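Local coordinates for lipoate-protein ligase 1 (Plasmodium falciparum, PDB 5T8U) that belongs to the lipoate-protein ligase family, with a catalytic domain of the lipoyl protein ligase A/B type that holds lipoic acid in its pocket, at residues S64-K69 against V99-G104. Residues are numbered along the deposited sequence; the frame is centred on the assembly and turned at random.
Sequences SIIIGK and VYHDLG. With LPA (lipoic acid), chain C.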
ATOM      1  N   SER A  64      -2.461   8.008 -13.133  1.00 79.39           N
ATOM      2  CA  SER A  64      -3.313   7.966 -11.953  1.00 76.87           C
ATOM      3  C   SER A  64      -2.638   8.671 -10.785  1.00 77.57           C
ATOM      4  O   SER A  64      -1.415   8.832 -10.747  1.00 76.24           O
ATOM      5  CB  SER A  64      -3.645   6.521 -11.559  1.00 72.84           C
ATOM      6  OG  SER A  64      -4.060   5.767 -12.683  1.00 73.96           O
ATOM      7  N   ILE A  65      -3.465   9.090  -9.829  1.00 80.06           N
ATOM      8  CA  ILE A  65      -3.022   9.588  -8.530  1.00 79.93           C
ATOM      9  C   ILE A  65      -3.669   8.705  -7.474  1.00 78.02           C
ATOM     10  O   ILE A  65      -4.902   8.622  -7.399  1.00 80.38           O
ATOM     11  CB  ILE A  65      -3.404  11.061  -8.305  1.00 81.25           C
ATOM     12  CG1 ILE A  65      -2.868  11.950  -9.431  1.00 83.53           C
ATOM     13  CG2 ILE A  65      -2.889  11.549  -6.947  1.00 80.96           C
ATOM     14  CD1 ILE A  65      -1.359  12.016  -9.509  1.00 83.61           C
ATOM     15  N   ILE A  66      -2.846   8.044  -6.665  1.00 70.82           N
ATOM     16  CA  ILE A  66      -3.324   7.196  -5.580  1.00 68.75           C
ATOM     17  C   ILE A  66      -2.911   7.858  -4.274  1.00 74.10           C
ATOM     18  O   ILE A  66      -1.723   8.123  -4.048  1.00 72.29           O
ATOM     19  CB  ILE A  66      -2.780   5.764  -5.689  1.00 68.38           C
ATOM     20  CG1 ILE A  66      -3.095   5.180  -7.071  1.00 68.89           C
ATOM     21  CG2 ILE A  66      -3.408   4.880  -4.622  1.00 66.96           C
ATOM     22  CD1 ILE A  66      -2.065   5.491  -8.146  1.00 69.76           C
ATOM     23  N   ILE A  67      -3.892   8.119  -3.414  1.00 85.70           N
ATOM     24  CA  ILE A  67      -3.714   9.013  -2.275  1.00 89.89           C
ATOM     25  C   ILE A  67      -3.199   8.244  -1.066  1.00 87.66           C
ATOM     26  O   ILE A  67      -2.020   8.346  -0.707  1.00 91.74           O
ATOM     27  CB  ILE A  67      -5.036   9.736  -1.950  1.00 91.99           C
ATOM     28  CG1 ILE A  67      -5.525  10.528  -3.165  1.00 93.57           C
ATOM     29  CG2 ILE A  67      -4.856  10.667  -0.771  1.00 94.31           C
ATOM     30  CD1 ILE A  67      -6.930  11.077  -3.022  1.00 95.26           C
ATOM     31  N   GLY A  68      -4.076   7.478  -0.426  1.00 77.52           N
ATOM     32  CA  GLY A  68      -3.753   6.834   0.833  1.00 72.75           C
ATOM     33  C   GLY A  68      -4.952   6.821   1.758  1.00 70.68           C
ATOM     34  O   GLY A  68      -5.724   7.784   1.789  1.00 73.52           O
ATOM     35  N   LYS A  69      -5.114   5.739   2.523  1.00 63.88           N
ATOM     36  CA  LYS A  69      -6.346   5.541   3.280  1.00 63.06           C
ATOM     37  C   LYS A  69      -6.672   6.721   4.184  1.00 65.87           C
ATOM     38  O   LYS A  69      -7.850   7.013   4.420  1.00 67.74           O
ATOM     39  CB  LYS A  69      -6.248   4.260   4.112  1.00 61.63           C
ATOM     40  CG  LYS A  69      -7.378   4.098   5.114  1.00 63.43           C
ATOM     41  CD  LYS A  69      -7.434   2.695   5.688  1.00 65.13           C
ATOM     42  CE  LYS A  69      -7.824   2.722   7.157  1.00 67.64           C
ATOM     43  NZ  LYS A  69      -8.240   1.384   7.657  1.00 68.85           N
ATOM     44  N   VAL A  99       0.909   9.242  -4.527  1.00 68.12           N
ATOM     45  CA  VAL A  99       1.854   8.866  -5.569  1.00 69.39           C
ATOM     46  C   VAL A  99       1.151   8.907  -6.919  1.00 71.35           C
ATOM     47  O   VAL A  99      -0.078   8.872  -7.015  1.00 72.86           O
ATOM     48  CB  VAL A  99       2.465   7.469  -5.327  1.00 66.83           C
ATOM     49  CG1 VAL A  99       3.293   7.467  -4.046  1.00 67.94           C
ATOM     50  CG2 VAL A  99       1.375   6.411  -5.268  1.00 64.66           C
ATOM     51  N   TYR A 100       1.963   8.977  -7.970  1.00 69.26           N
ATOM     52  CA  TYR A 100       1.494   9.027  -9.345  1.00 69.22           C
ATOM     53  C   TYR A 100       1.898   7.749 -10.066  1.00 66.54           C
ATOM     54  O   TYR A 100       2.978   7.204  -9.822  1.00 62.45           O
ATOM     55  CB  TYR A 100       2.081  10.246 -10.060  1.00 71.67           C
ATOM     56  CG  TYR A 100       1.781  10.334 -11.539  1.00 75.52           C
ATOM     57  CD1 TYR A 100       0.572  10.841 -11.998  1.00 78.12           C
ATOM     58  CD2 TYR A 100       2.720   9.936 -12.478  1.00 77.10           C
ATOM     59  CE1 TYR A 100       0.303  10.933 -13.348  1.00 79.70           C
ATOM     60  CE2 TYR A 100       2.460  10.025 -13.832  1.00 79.35           C
ATOM     61  CZ  TYR A 100       1.251  10.524 -14.261  1.00 80.85           C
ATOM     62  OH  TYR A 100       0.982  10.617 -15.607  1.00 83.83           O
ATOM     63  N   HIS A 101       1.027   7.279 -10.954  1.00 68.94           N
ATOM     64  CA  HIS A 101       1.254   6.049 -11.698  1.00 68.74           C
ATOM     65  C   HIS A 101       1.077   6.305 -13.184  1.00 72.54           C
ATOM     66  O   HIS A 101       0.280   7.152 -13.596  1.00 76.07           O
ATOM     67  CB  HIS A 101       0.287   4.936 -11.272  1.00 65.30           C
ATOM     68  CG  HIS A 101       0.688   4.222 -10.020  1.00 61.39           C
ATOM     69  ND1 HIS A 101       1.797   4.570  -9.279  1.00 62.36           N
ATOM     70  CD2 HIS A 101       0.122   3.172  -9.379  1.00 60.46           C
ATOM     71  CE1 HIS A 101       1.896   3.766  -8.235  1.00 62.12           C
ATOM     72  NE2 HIS A 101       0.892   2.909  -8.272  1.00 60.70           N
ATOM     73  N   ASP A 102       1.836   5.565 -13.985  1.00 70.80           N
ATOM     74  CA  ASP A 102       1.597   5.464 -15.417  1.00 72.13           C
ATOM     75  C   ASP A 102       2.262   4.182 -15.903  1.00 72.02           C
ATOM     76  O   ASP A 102       2.839   3.425 -15.117  1.00 72.22           O
ATOM     77  CB  ASP A 102       2.108   6.702 -16.165  1.00 74.05           C
ATOM     78  CG  ASP A 102       3.620   6.833 -16.130  1.00 75.54           C
ATOM     79  OD1 ASP A 102       4.301   5.910 -15.640  1.00 75.13           O
ATOM     80  OD2 ASP A 102       4.132   7.873 -16.595  1.00 78.38           O
ATOM     81  N   LEU A 103       2.186   3.944 -17.211  1.00 71.85           N
ATOM     82  CA  LEU A 103       2.738   2.716 -17.768  1.00 69.84           C
ATOM     83  C   LEU A 103       4.256   2.643 -17.656  1.00 68.01           C
ATOM     84  O   LEU A 103       4.827   1.586 -17.945  1.00 66.88           O
ATOM     85  CB  LEU A 103       2.310   2.575 -19.229  1.00 70.05           C
ATOM     86  CG  LEU A 103       0.800   2.440 -19.444  1.00 69.21           C
ATOM     87  CD1 LEU A 103       0.460   2.467 -20.924  1.00 70.24           C
ATOM     88  CD2 LEU A 103       0.265   1.167 -18.801  1.00 67.45           C
ATOM     89  N   GLY A 104       4.916   3.720 -17.241  0.98 68.70           N
ATOM     90  CA  GLY A 104       6.349   3.699 -17.044  0.98 70.74           C
ATOM     91  C   GLY A 104       6.805   3.122 -15.725  0.98 71.29           C
ATOM     92  O   GLY A 104       8.005   3.147 -15.436  0.98 72.82           O
TER
HETATM   93  C1  LPA C 401       5.191   5.875  -0.180  0.79 75.42           C
HETATM   94  O1  LPA C 401       6.175   6.347  -0.809  0.79 75.28           O
HETATM   95  C2  LPA C 401       4.652   4.492  -0.536  0.79 76.30           C
HETATM   96  O2  LPA C 401       4.655   6.543   0.744  0.79 74.97           O
HETATM   97  C3  LPA C 401       4.005   4.548  -1.917  0.79 76.78           C
HETATM   98  C4  LPA C 401       3.151   3.302  -2.145  0.79 77.13           C
HETATM   99  C5  LPA C 401       2.284   3.522  -3.383  0.79 78.68           C
HETATM  100  C6  LPA C 401       1.392   2.454  -3.565  0.79 79.85           C
HETATM  101  S6  LPA C 401       0.206   2.914  -4.434  0.79 81.08           S
HETATM  102  C7  LPA C 401       2.270   0.982  -4.552  0.79 79.36           C
HETATM  103  C8  LPA C 401       1.212   0.349  -5.563  0.79 79.70           C
HETATM  104  S8  LPA C 401      -0.317   1.351  -5.427  0.79 80.81           S
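Strands 64-66 and 99-101 run antiparallel, with Ser-64 and His-101 exchanging two backbone hydrogen bonds, Ile-66 and Val-99 two more, and Ile-65 facing Tyr-100 as the non-hydrogen-bonded pair between them. On the face carrying Ser-64, Ile-66, Val-99 and His-101, the chain of Ile-66 reaches diagonally past its own partner. CG1 anti to the carbonyl carbon (chi1 -54°) and a second bend at chi2 (87°) bring its CD1 over one face of the His-101 imidazole, off centre and nearest CD2, a CH-pi contact 3.7 Å from the ring centroid. That ring is also held by its own strand: ND1 donates to Tyr-100 O at 2.9 Å, from above the carbonyl plane. Consistent with this, His-101 NE2 faces lipoic acid, 3.5 Å from its S8 at the ring edge, while Val-99 CG2 packs against C5 of the ligand's chain at 3.6 Å. Strand 99-101 thus lines the pocket, Val-99 along the tail and His-101 at the dithiolane, with Ile-66 backing the imidazole. On the other face, Ile-65 CD1 sits at the Tyr-100 ring edge, in plane, 3.4 Å from Tyr-100 CD1; Tyr-181 of helix 178-181 meets both residues. Strand 88-90 pairs with the far side of strand 64-66, the middle of a three-stranded sheet, and Ile-22 of helix 22-34 packs on Ser-64 and Ile-66.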